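Tll1590 protein (Thermosynechococcus elongatus, PDB 6LDQ) is a glycosyltransferase-family protein of the GT-B clan, with a glycosyl transferase 4-like domain and a Rossmann-like alpha/beta fold. Local coordinates at residues G120-L123 and R124-F127; E154-L157 and M158-A162; L205-G208 and Q209-Q213. All coordinates share one frame; numbering follows the deposited sequence.

The three contacts come in series along the chain, and each is local to one helix. Contact 1 lies on helix 113-126, contact 2 on helix 153-166 and contact 3 on helix 200-216. All three helices belong to a Rossmann-like domain built round one mixed, mostly parallel sheet. Contacts 1 and 2 have centres 16 Å apart and meet directly, with Trp121 NE1 packed 4.1 Å from Ala162 CB. Contact 3 stands apart: its nearest atoms are about 13 Å from contact 1 and about 17 Å from contact 2. Two neighbouring helices thus pack together, while the third, late in the chain, covers another part of the domain.

Contact 1 of 3, residues G120-L123 and R124-F127; sequences GWQL and RQQF
Gln125 brings the nitrogen of its amide over one face of the Trp121 indole, one helical turn back. Its NE2 sits 3.0 Å above the ring plane, offset toward the rim, and its nearest ring atom is Trp121 CE2. The amide is not stacked flat: ring and amide planes are 51° apart. Such a tilt is consistent with an N-H directed partly at the pi cloud. The Gln125 chain gets there by staying extended beyond CG (chi2 178°), and its CG passes 3.3 Å from Trp121 O.

Gln122 comes at the same amide from another direction. The two NE2 atoms lie 3.6 Å apart, and both are donors, so they do not bond. Water 1 joins the two side chains instead. It accepts from Gln122 NE2 at 3.1 Å and donates to Gln125 OE1 at 3.1 Å. The water probably helps fix the rotation of the Gln125 amide, with its nitrogen toward the indole.

Further along, Leu123 O takes two backbone N-H groups, from Gln126 and from Phe127. The Phe127 N bond is 2.9 Å long and comes nearly end-on to Leu123 O, whereas the Gln126 donor stands above the carbonyl plane. On the side-chain level, Leu123 CD2 meets Phe127 CE2 at 4.2 Å.

This helix is the crossover of the beta-alpha-beta unit formed by strand 108-112, helix 113-126 and strand 130-134. Trp121 meets Trp118 edge-to-face and touches Trp131 of strand 130-134. Leu123 packs on Phe97 and Lys98 of helix 90-104.

Contact 2 of 3, residues E154-L157 and M158-A162; sequences ETRL and MVEKA
Glu160 reaches back along its helix to Arg156, and the two side chains lie side by side, pointing the same way. At the root of the glutamate, CB and CG run past Arg156 O. The place of that oxygen is less sure, because CG is modelled too close to it, so nothing should be read from their distances. Beyond CG the chain runs extended (chi2 -165°), and this carries the carboxylate alongside the aliphatic part of the arginine. Glu160 CD and OE1 each lie 3.5 Å from Arg156 CG, and OE1 also nears Arg156 CD.

The other oxygen, OE2, lies at the edge of the guanidinium, near its plane. It is 4.2 Å from Arg156 NE, too far for a salt bridge. Water 2 closes the gap. It donates to Glu160 OE2 over a short 2.5 Å and accepts from Arg156 NE at 3.2 Å. Carboxylate and guanidinium planes are 69° apart, so the groups do not face each other as a paired bidentate couple. The stronger partner of the arginine is Asp153, which forms a salt bridge with Arg156 NH1. A thiocyanate ion, probably from the crystallisation liquor, lies about 4 Å from the Glu160 side chain.

A second pair packs through methyl groups: Thr155 CG2 meets Val159 CG2 at 4.0 Å. Both side chains point the same way. Each pair is an i to i+4 contact, one turn apart on an alpha-helix.

Helix 153-166 packs against two other helices of the Rossmann-like domain. Thr155, Arg156 and Glu160 touch Trp114 of helix 113-126, and Val159 touches Trp118 there. Toward helix 175-185, Arg156 packs on Tyr180, while Leu157 and Glu160 both touch Val185.

Contact 3 of 3, residues L205-G208 and Q209-Q213; sequences LQMG and QLYRQ
Met207 and Tyr211, one turn apart, make the main side-chain contact. The two side chains cross at a slant. Met207 CG lies 3.6 Å from Tyr211 CE1 and 3.5 Å from Tyr211 OH, so the methionine touches the outer half of the ring. Met207 O sits above one face of that ring, 3.2 Å from its plane. The same oxygen accepts Tyr211 N at 2.9 Å in an almost straight bond (172°).

Farther on, Gln209 NE2 donates to Gln213 OE1 over a short 2.5 Å. The donor lies in the carbonyl plane of Gln213, on a lone pair, and the acceptor lies in the amide plane of Gln209. The bend at chi2 of Gln209 (75°) turns its amide toward Gln213.

Helix 200-216 packs against the mostly parallel sheet of this Rossmann-like fold. Met207 touches Ile171 of strand 169-172 and His110 of strand 108-112, while Leu210 reaches Cys169.

Outside this shell, His110 ND1 is hydrogen-bonded to Tyr211 OH and probably helps hold the end of the ring. Trp45 meets the Tyr211 ring edge-to-face. Helix 32-42 adds Tyr32 and Leu36 against Met207, and Leu40 against Tyr211.

Contact 1 of 3, residues G120-L123 and R124-F127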
ATOM      1  N   GLY A 120       5.835  -4.597  -0.023  1.00 13.98           N
ATOM      2  CA  GLY A 120       5.811  -4.363  -1.461  1.00 16.65           C
ATOM      3  C   GLY A 120       7.158  -4.618  -2.109  1.00 19.68           C
ATOM      4  O   GLY A 120       7.245  -5.256  -3.161  1.00 17.81           O
ATOM      5  N   TRP A 121       8.232  -4.150  -1.465  1.00 17.90           N
ATOM      6  CA  TRP A 121       9.577  -4.387  -1.971  1.00 19.90           C
ATOM      7  C   TRP A 121       9.886  -5.880  -2.098  1.00 17.73           C
ATOM      8  O   TRP A 121      10.458  -6.320  -3.103  1.00 18.09           O
ATOM      9  CB  TRP A 121      10.576  -3.702  -1.038  1.00 17.16           C
ATOM     10  CG  TRP A 121      11.978  -3.940  -1.376  1.00 19.60           C
ATOM     11  CD1 TRP A 121      12.583  -3.753  -2.581  1.00 19.44           C
ATOM     12  CD2 TRP A 121      12.985  -4.404  -0.482  1.00 23.08           C
ATOM     13  NE1 TRP A 121      13.921  -4.071  -2.489  1.00 22.43           N
ATOM     14  CE2 TRP A 121      14.190  -4.477  -1.208  1.00 25.14           C
ATOM     15  CE3 TRP A 121      12.983  -4.770   0.864  1.00 23.58           C
ATOM     16  CZ2 TRP A 121      15.381  -4.909  -0.635  1.00 22.50           C
ATOM     17  CZ3 TRP A 121      14.169  -5.199   1.436  1.00 23.40           C
ATOM     18  CH2 TRP A 121      15.351  -5.258   0.685  1.00 23.62           C
ATOM     19  N   GLN A 122       9.561  -6.670  -1.067  1.00 19.55           N
ATOM     20  CA  GLN A 122       9.785  -8.114  -1.145  1.00 19.83           C
ATOM     21  C   GLN A 122       8.952  -8.741  -2.265  1.00 19.12           C
ATOM     22  O   GLN A 122       9.435  -9.602  -3.018  1.00 17.45           O
ATOM     23  CB  GLN A 122       9.448  -8.766   0.198  1.00 20.32           C
ATOM     24  CG  GLN A 122      10.523  -8.571   1.249  1.00 22.16           C
ATOM     25  CD  GLN A 122      11.727  -9.411   0.934  1.00 24.37           C
ATOM     26  OE1 GLN A 122      11.587 -10.583   0.586  1.00 25.00           O
ATOM     27  NE2 GLN A 122      12.912  -8.825   1.033  1.00 21.73           N
ATOM     28  N   LEU A 123       7.702  -8.314  -2.392  1.00 16.14           N
ATOM     29  CA  LEU A 123       6.862  -8.857  -3.460  1.00 17.04           C
ATOM     30  C   LEU A 123       7.402  -8.496  -4.839  1.00 20.53           C
ATOM     31  O   LEU A 123       7.489  -9.361  -5.725  1.00 21.43           O
ATOM     32  CB  LEU A 123       5.424  -8.378  -3.273  1.00 14.54           C
ATOM     33  CG  LEU A 123       4.729  -8.970  -2.039  1.00 18.41           C
ATOM     34  CD1 LEU A 123       3.500  -8.179  -1.627  1.00 18.55           C
ATOM     35  CD2 LEU A 123       4.371 -10.430  -2.269  1.00 20.87           C
ATOM     36  N   ARG A 124       7.809  -7.230  -5.034  1.00 21.55           N
ATOM     37  CA  ARG A 124       8.290  -6.799  -6.342  1.00 22.44           C
ATOM     38  C   ARG A 124       9.548  -7.548  -6.757  1.00 24.18           C
ATOM     39  O   ARG A 124       9.818  -7.680  -7.956  1.00 22.86           O
ATOM     40  CB  ARG A 124       8.532  -5.281  -6.353  1.00 24.46           C
ATOM     41  CG  ARG A 124       8.743  -4.652  -7.736  1.00 23.10           C
ATOM     42  CD  ARG A 124       7.560  -4.876  -8.686  1.00 24.85           C
ATOM     43  NE  ARG A 124       7.856  -4.448 -10.060  1.00 28.72           N
ATOM     44  CZ  ARG A 124       8.612  -5.135 -10.919  1.00 25.27           C
ATOM     45  NH1 ARG A 124       9.156  -6.292 -10.563  1.00 27.05           N
ATOM     46  NH2 ARG A 124       8.842  -4.662 -12.132  1.00 26.87           N
ATOM     47  N   GLN A 125      10.331  -8.051  -5.794  1.00 18.00           N
ATOM     48  CA  GLN A 125      11.511  -8.824  -6.170  1.00 23.59           C
ATOM     49  C   GLN A 125      11.149 -10.169  -6.779  1.00 28.29           C
ATOM     50  O   GLN A 125      11.983 -10.769  -7.467  1.00 30.08           O
ATOM     51  CB  GLN A 125      12.417  -9.059  -4.964  1.00 24.03           C
ATOM     52  CG  GLN A 125      13.043  -7.816  -4.388  1.00 22.27           C
ATOM     53  CD  GLN A 125      13.885  -8.120  -3.161  1.00 27.07           C
ATOM     54  OE1 GLN A 125      14.658  -9.074  -3.149  1.00 30.81           O
ATOM     55  NE2 GLN A 125      13.723  -7.317  -2.113  1.00 25.96           N
ATOM     56  N   GLN A 126       9.938 -10.662  -6.524  1.00 24.11           N
ATOM     57  CA  GLN A 126       9.515 -11.979  -6.981  1.00 27.80           C
ATOM     58  C   GLN A 126       8.522 -11.919  -8.129  1.00 28.41           C
ATOM     59  O   GLN A 126       8.515 -12.816  -8.979  1.00 31.87           O
ATOM     60  CB  GLN A 126       8.884 -12.765  -5.821  1.00 25.63           C
ATOM     61  CG  GLN A 126       8.422 -14.177  -6.177  1.00 34.78           C
ATOM     62  CD  GLN A 126       8.000 -14.994  -4.955  1.00 31.64           C
ATOM     63  OE1 GLN A 126       8.075 -14.529  -3.814  1.00 30.68           O
ATOM     64  NE2 GLN A 126       7.549 -16.220  -5.196  1.00 34.33           N
ATOM     65  N   PHE A 127       7.706 -10.873  -8.182  1.00 26.15           N
ATOM     66  CA  PHE A 127       6.619 -10.779  -9.141  1.00 28.54           C
ATOM     67  C   PHE A 127       6.706  -9.477  -9.922  1.00 28.91           C
ATOM     68  O   PHE A 127       7.416  -8.537  -9.539  1.00 29.26           O
ATOM     69  CB  PHE A 127       5.272 -10.875  -8.430  1.00 26.92           C
ATOM     70  CG  PHE A 127       5.120 -12.112  -7.599  1.00 27.86           C
ATOM     71  CD1 PHE A 127       5.045 -13.358  -8.205  1.00 29.77           C
ATOM     72  CD2 PHE A 127       5.042 -12.031  -6.219  1.00 22.68           C
ATOM     73  CE1 PHE A 127       4.901 -14.505  -7.450  1.00 30.73           C
ATOM     74  CE2 PHE A 127       4.885 -13.162  -5.457  1.00 27.38           C
ATOM     75  CZ  PHE A 127       4.814 -14.412  -6.075  1.00 27.93           C
TER
HETATM   76  O   HOH W   1      15.172 -10.403  -0.389  1.00 23.73           O

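Contact 2 of 3, residues E154-L157 and M158-A162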
ATOM      1  N   GLU A 154      17.828   3.464  11.199  1.00 20.66           N
ATOM      2  CA  GLU A 154      18.704   2.872  10.196  1.00 24.79           C
ATOM      3  C   GLU A 154      17.916   1.985   9.248  1.00 19.57           C
ATOM      4  O   GLU A 154      18.065   2.079   8.023  1.00 19.84           O
ATOM      5  CB  GLU A 154      19.811   2.076  10.878  1.00 23.51           C
ATOM      6  CG  GLU A 154      20.526   1.060  10.000  1.00 25.41           C
ATOM      7  CD  GLU A 154      21.735   0.456  10.720  1.00 36.47           C
ATOM      8  OE1 GLU A 154      22.259  -0.589  10.276  1.00 33.87           O
ATOM      9  OE2 GLU A 154      22.162   1.043  11.740  1.00 40.44           O
ATOM     10  N   THR A 155      17.056   1.129   9.804  1.00 16.98           N
ATOM     11  CA  THR A 155      16.216   0.276   8.971  1.00 19.12           C
ATOM     12  C   THR A 155      15.285   1.110   8.105  1.00 19.13           C
ATOM     13  O   THR A 155      15.207   0.911   6.887  1.00 19.96           O
ATOM     14  CB  THR A 155      15.414  -0.686   9.851  1.00 16.64           C
ATOM     15  OG1 THR A 155      16.290  -1.710  10.319  1.00 22.26           O
ATOM     16  CG2 THR A 155      14.269  -1.321   9.058  1.00 21.09           C
ATOM     17  N   ARG A 156      14.567   2.051   8.719  1.00 16.51           N
ATOM     18  CA  ARG A 156      13.581   2.822   7.967  1.00 20.03           C
ATOM     19  C   ARG A 156      14.222   3.506   6.762  1.00 19.83           C
ATOM     20  O   ARG A 156      13.715   3.416   5.637  1.00 16.69           O
ATOM     21  CB  ARG A 156      12.908   3.835   8.895  1.00 19.07           C
ATOM     22  CG  ARG A 156      11.793   4.657   8.258  1.00 20.50           C
ATOM     23  CD  ARG A 156      11.283   5.704   9.224  1.00 22.03           C
ATOM     24  NE  ARG A 156      12.245   6.792   9.362  1.00 23.35           N
ATOM     25  CZ  ARG A 156      12.834   7.153  10.496  1.00 25.54           C
ATOM     26  NH1 ARG A 156      12.569   6.513  11.623  1.00 24.67           N
ATOM     27  NH2 ARG A 156      13.699   8.167  10.495  1.00 25.11           N
ATOM     28  N   LEU A 157      15.368   4.162   6.970  1.00 15.30           N
ATOM     29  CA  LEU A 157      16.016   4.905   5.894  1.00 21.11           C
ATOM     30  C   LEU A 157      16.447   3.991   4.750  1.00 19.19           C
ATOM     31  O   LEU A 157      16.280   4.339   3.574  1.00 20.09           O
ATOM     32  CB  LEU A 157      17.223   5.675   6.452  1.00 22.58           C
ATOM     33  CG  LEU A 157      16.895   7.113   6.861  1.00 26.17           C
ATOM     34  CD1 LEU A 157      16.485   7.954   5.640  1.00 22.74           C
ATOM     35  CD2 LEU A 157      15.808   7.163   7.947  1.00 22.90           C
ATOM     36  N   MET A 158      17.042   2.842   5.067  1.00 13.78           N
ATOM     37  CA  MET A 158      17.470   1.919   4.018  1.00 13.12           C
ATOM     38  C   MET A 158      16.265   1.385   3.251  1.00 16.20           C
ATOM     39  O   MET A 158      16.295   1.262   2.018  1.00 16.76           O
ATOM     40  CB  MET A 158      18.243   0.748   4.624  1.00 13.03           C
ATOM     41  CG  MET A 158      19.664   1.095   5.105  1.00 19.08           C
ATOM     42  SD  MET A 158      20.362  -0.346   5.951  1.00 28.00           S
ATOM     43  CE  MET A 158      21.093  -1.177   4.558  1.00 20.87           C
ATOM     44  N   VAL A 159      15.191   1.076   3.969  1.00 14.73           N
ATOM     45  CA  VAL A 159      13.998   0.548   3.306  1.00 17.19           C
ATOM     46  C   VAL A 159      13.336   1.633   2.473  1.00 16.74           C
ATOM     47  O   VAL A 159      12.910   1.397   1.335  1.00 17.98           O
ATOM     48  CB  VAL A 159      13.016  -0.034   4.337  1.00 14.55           C
ATOM     49  CG1 VAL A 159      11.705  -0.456   3.628  1.00 10.46           C
ATOM     50  CG2 VAL A 159      13.625  -1.196   5.093  1.00 21.79           C
ATOM     51  N   GLU A 160      13.244   2.846   3.025  1.00 16.55           N
ATOM     52  CA  GLU A 160      12.634   3.943   2.287  1.00 17.16           C
ATOM     53  C   GLU A 160      13.408   4.258   1.009  1.00 18.53           C
ATOM     54  O   GLU A 160      12.814   4.595  -0.024  1.00 13.22           O
ATOM     55  CB  GLU A 160      12.510   5.165   3.201  1.00 16.92           C
ATOM     56  CG  GLU A 160      11.583   4.889   4.388  1.00 17.33           C
ATOM     57  CD  GLU A 160      11.118   6.125   5.127  1.00 19.16           C
ATOM     58  OE1 GLU A 160       9.982   6.104   5.633  1.00 21.52           O
ATOM     59  OE2 GLU A 160      11.891   7.095   5.238  1.00 21.67           O
ATOM     60  N   LYS A 161      14.736   4.158   1.053  1.00 17.65           N
ATOM     61  CA  LYS A 161      15.521   4.306  -0.169  1.00 17.52           C
ATOM     62  C   LYS A 161      15.183   3.199  -1.169  1.00 21.41           C
ATOM     63  O   LYS A 161      14.968   3.462  -2.364  1.00 23.26           O
ATOM     64  CB  LYS A 161      17.014   4.299   0.162  1.00 21.32           C
ATOM     65  CG  LYS A 161      17.504   5.580   0.849  1.00 16.59           C
ATOM     66  CD  LYS A 161      18.953   5.421   1.262  1.00 21.73           C
ATOM     67  CE  LYS A 161      19.401   6.616   2.084  1.00 28.90           C
ATOM     68  NZ  LYS A 161      20.863   6.582   2.270  1.00 27.50           N
ATOM     69  N   ALA A 162      15.120   1.955  -0.700  1.00 19.95           N
ATOM     70  CA  ALA A 162      14.826   0.843  -1.604  1.00 19.87           C
ATOM     71  C   ALA A 162      13.465   1.011  -2.265  1.00 15.17           C
ATOM     72  O   ALA A 162      13.289   0.661  -3.434  1.00 16.23           O
ATOM     73  CB  ALA A 162      14.890  -0.488  -0.857  1.00 18.26           C
TER
HETATM   74  O   HOH W   2      11.840   8.892   7.002  1.00 26.56           O

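Contact 3 of 3, residues L205-G208 and Q209-Q213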
ATOM      1  N   LEU A 205     -10.082   9.631  -7.384  1.00 17.28           N
ATOM      2  CA  LEU A 205     -10.025   9.982  -8.798  1.00 17.66           C
ATOM      3  C   LEU A 205      -8.598  10.271  -9.237  1.00 17.03           C
ATOM      4  O   LEU A 205      -8.177   9.858 -10.325  1.00 14.12           O
ATOM      5  CB  LEU A 205     -10.912  11.194  -9.077  1.00 17.77           C
ATOM      6  CG  LEU A 205     -12.425  10.956  -8.987  1.00 20.57           C
ATOM      7  CD1 LEU A 205     -13.142  12.262  -9.285  1.00 15.93           C
ATOM      8  CD2 LEU A 205     -12.884   9.806  -9.917  1.00 18.98           C
ATOM      9  N   GLN A 206      -7.842  10.996  -8.415  1.00 17.56           N
ATOM     10  CA  GLN A 206      -6.444  11.251  -8.761  1.00 20.28           C
ATOM     11  C   GLN A 206      -5.621   9.965  -8.706  1.00 17.26           C
ATOM     12  O   GLN A 206      -4.784   9.718  -9.583  1.00 19.16           O
ATOM     13  CB  GLN A 206      -5.866  12.324  -7.830  1.00 18.10           C
ATOM     14  CG  GLN A 206      -6.412  13.733  -8.124  1.00 15.15           C
ATOM     15  CD  GLN A 206      -5.866  14.280  -9.420  1.00 21.19           C
ATOM     16  OE1 GLN A 206      -4.883  13.768  -9.957  1.00 22.91           O
ATOM     17  NE2 GLN A 206      -6.520  15.308  -9.954  1.00 23.56           N
ATOM     18  N   MET A 207      -5.854   9.128  -7.695  1.00 17.49           N
ATOM     19  CA  MET A 207      -5.148   7.847  -7.614  1.00 21.30           C
ATOM     20  C   MET A 207      -5.513   6.939  -8.786  1.00 19.19           C
ATOM     21  O   MET A 207      -4.633   6.347  -9.431  1.00 15.62           O
ATOM     22  CB  MET A 207      -5.463   7.156  -6.291  1.00 19.01           C
ATOM     23  CG  MET A 207      -4.312   6.332  -5.752  1.00 25.93           C
ATOM     24  SD  MET A 207      -2.958   7.367  -5.144  1.00 26.10           S
ATOM     25  CE  MET A 207      -3.679   7.940  -3.609  1.00 21.49           C
ATOM     26  N   GLY A 208      -6.814   6.804  -9.059  1.00 20.50           N
ATOM     27  CA  GLY A 208      -7.247   6.030 -10.209  1.00 20.23           C
ATOM     28  C   GLY A 208      -6.527   6.433 -11.473  1.00 16.95           C
ATOM     29  O   GLY A 208      -6.058   5.581 -12.229  1.00 15.44           O
ATOM     30  N   GLN A 209      -6.405   7.748 -11.705  1.00 21.09           N
ATOM     31  CA  GLN A 209      -5.732   8.239 -12.902  1.00 22.58           C
ATOM     32  C   GLN A 209      -4.277   7.788 -12.935  1.00 21.53           C
ATOM     33  O   GLN A 209      -3.756   7.414 -13.992  1.00 21.99           O
ATOM     34  CB  GLN A 209      -5.829   9.766 -12.964  1.00 23.45           C
ATOM     35  CG  GLN A 209      -4.659  10.439 -13.684  1.00 27.54           C
ATOM     36  CD  GLN A 209      -4.752  10.258 -15.184  1.00 29.81           C
ATOM     37  OE1 GLN A 209      -5.843  10.062 -15.720  1.00 37.94           O
ATOM     38  NE2 GLN A 209      -3.616  10.304 -15.869  1.00 32.94           N
ATOM     39  N   LEU A 210      -3.601   7.813 -11.788  1.00 20.19           N
ATOM     40  CA  LEU A 210      -2.231   7.319 -11.748  1.00 21.61           C
ATOM     41  C   LEU A 210      -2.183   5.843 -12.118  1.00 23.91           C
ATOM     42  O   LEU A 210      -1.396   5.430 -12.983  1.00 20.75           O
ATOM     43  CB  LEU A 210      -1.625   7.562 -10.364  1.00 20.18           C
ATOM     44  CG  LEU A 210      -0.667   8.760 -10.326  1.00 32.08           C
ATOM     45  CD1 LEU A 210       0.642   8.336 -10.946  1.00 30.93           C
ATOM     46  CD2 LEU A 210      -1.236   9.999 -11.063  1.00 30.96           C
ATOM     47  N   TYR A 211      -3.055   5.040 -11.497  1.00 18.88           N
ATOM     48  CA  TYR A 211      -3.138   3.621 -11.830  1.00 20.04           C
ATOM     49  C   TYR A 211      -3.212   3.426 -13.341  1.00 22.13           C
ATOM     50  O   TYR A 211      -2.412   2.693 -13.934  1.00 24.91           O
ATOM     51  CB  TYR A 211      -4.366   2.995 -11.154  1.00 17.11           C
ATOM     52  CG  TYR A 211      -4.359   2.969  -9.627  1.00 19.32           C
ATOM     53  CD1 TYR A 211      -3.259   3.427  -8.890  1.00 19.62           C
ATOM     54  CD2 TYR A 211      -5.458   2.484  -8.927  1.00 18.74           C
ATOM     55  CE1 TYR A 211      -3.270   3.408  -7.506  1.00 18.57           C
ATOM     56  CE2 TYR A 211      -5.488   2.456  -7.555  1.00 17.23           C
ATOM     57  CZ  TYR A 211      -4.381   2.914  -6.839  1.00 20.54           C
ATOM     58  OH  TYR A 211      -4.425   2.880  -5.466  1.00 19.04           O
ATOM     59  N   ARG A 212      -4.148   4.119 -13.989  1.00 20.84           N
ATOM     60  CA  ARG A 212      -4.319   3.940 -15.423  1.00 22.65           C
ATOM     61  C   ARG A 212      -3.085   4.390 -16.193  1.00 23.79           C
ATOM     62  O   ARG A 212      -2.658   3.721 -17.139  1.00 28.72           O
ATOM     63  CB  ARG A 212      -5.575   4.682 -15.875  1.00 22.79           C
ATOM     64  CG  ARG A 212      -6.834   4.168 -15.183  1.00 23.75           C
ATOM     65  CD  ARG A 212      -8.102   4.624 -15.897  1.00 29.49           C
ATOM     66  NE  ARG A 212      -8.589   5.870 -15.320  1.00 31.35           N
ATOM     67  CZ  ARG A 212      -8.242   7.073 -15.760  1.00 29.86           C
ATOM     68  NH1 ARG A 212      -8.722   8.163 -15.175  1.00 30.96           N
ATOM     69  NH2 ARG A 212      -7.407   7.183 -16.785  1.00 33.97           N
ATOM     70  N   GLN A 213      -2.485   5.509 -15.788  1.00 21.58           N
ATOM     71  CA  GLN A 213      -1.218   5.939 -16.377  1.00 24.56           C
ATOM     72  C   GLN A 213      -0.168   4.834 -16.311  1.00 24.73           C
ATOM     73  O   GLN A 213       0.480   4.513 -17.315  1.00 26.43           O
ATOM     74  CB  GLN A 213      -0.706   7.181 -15.645  1.00 26.89           C
ATOM     75  CG  GLN A 213      -0.814   8.475 -16.398  1.00 31.74           C
ATOM     76  CD  GLN A 213      -0.416   9.646 -15.525  1.00 35.36           C
ATOM     77  OE1 GLN A 213      -1.189  10.587 -15.334  1.00 37.01           O
ATOM     78  NE2 GLN A 213       0.783   9.577 -14.962  1.00 35.65           N
TER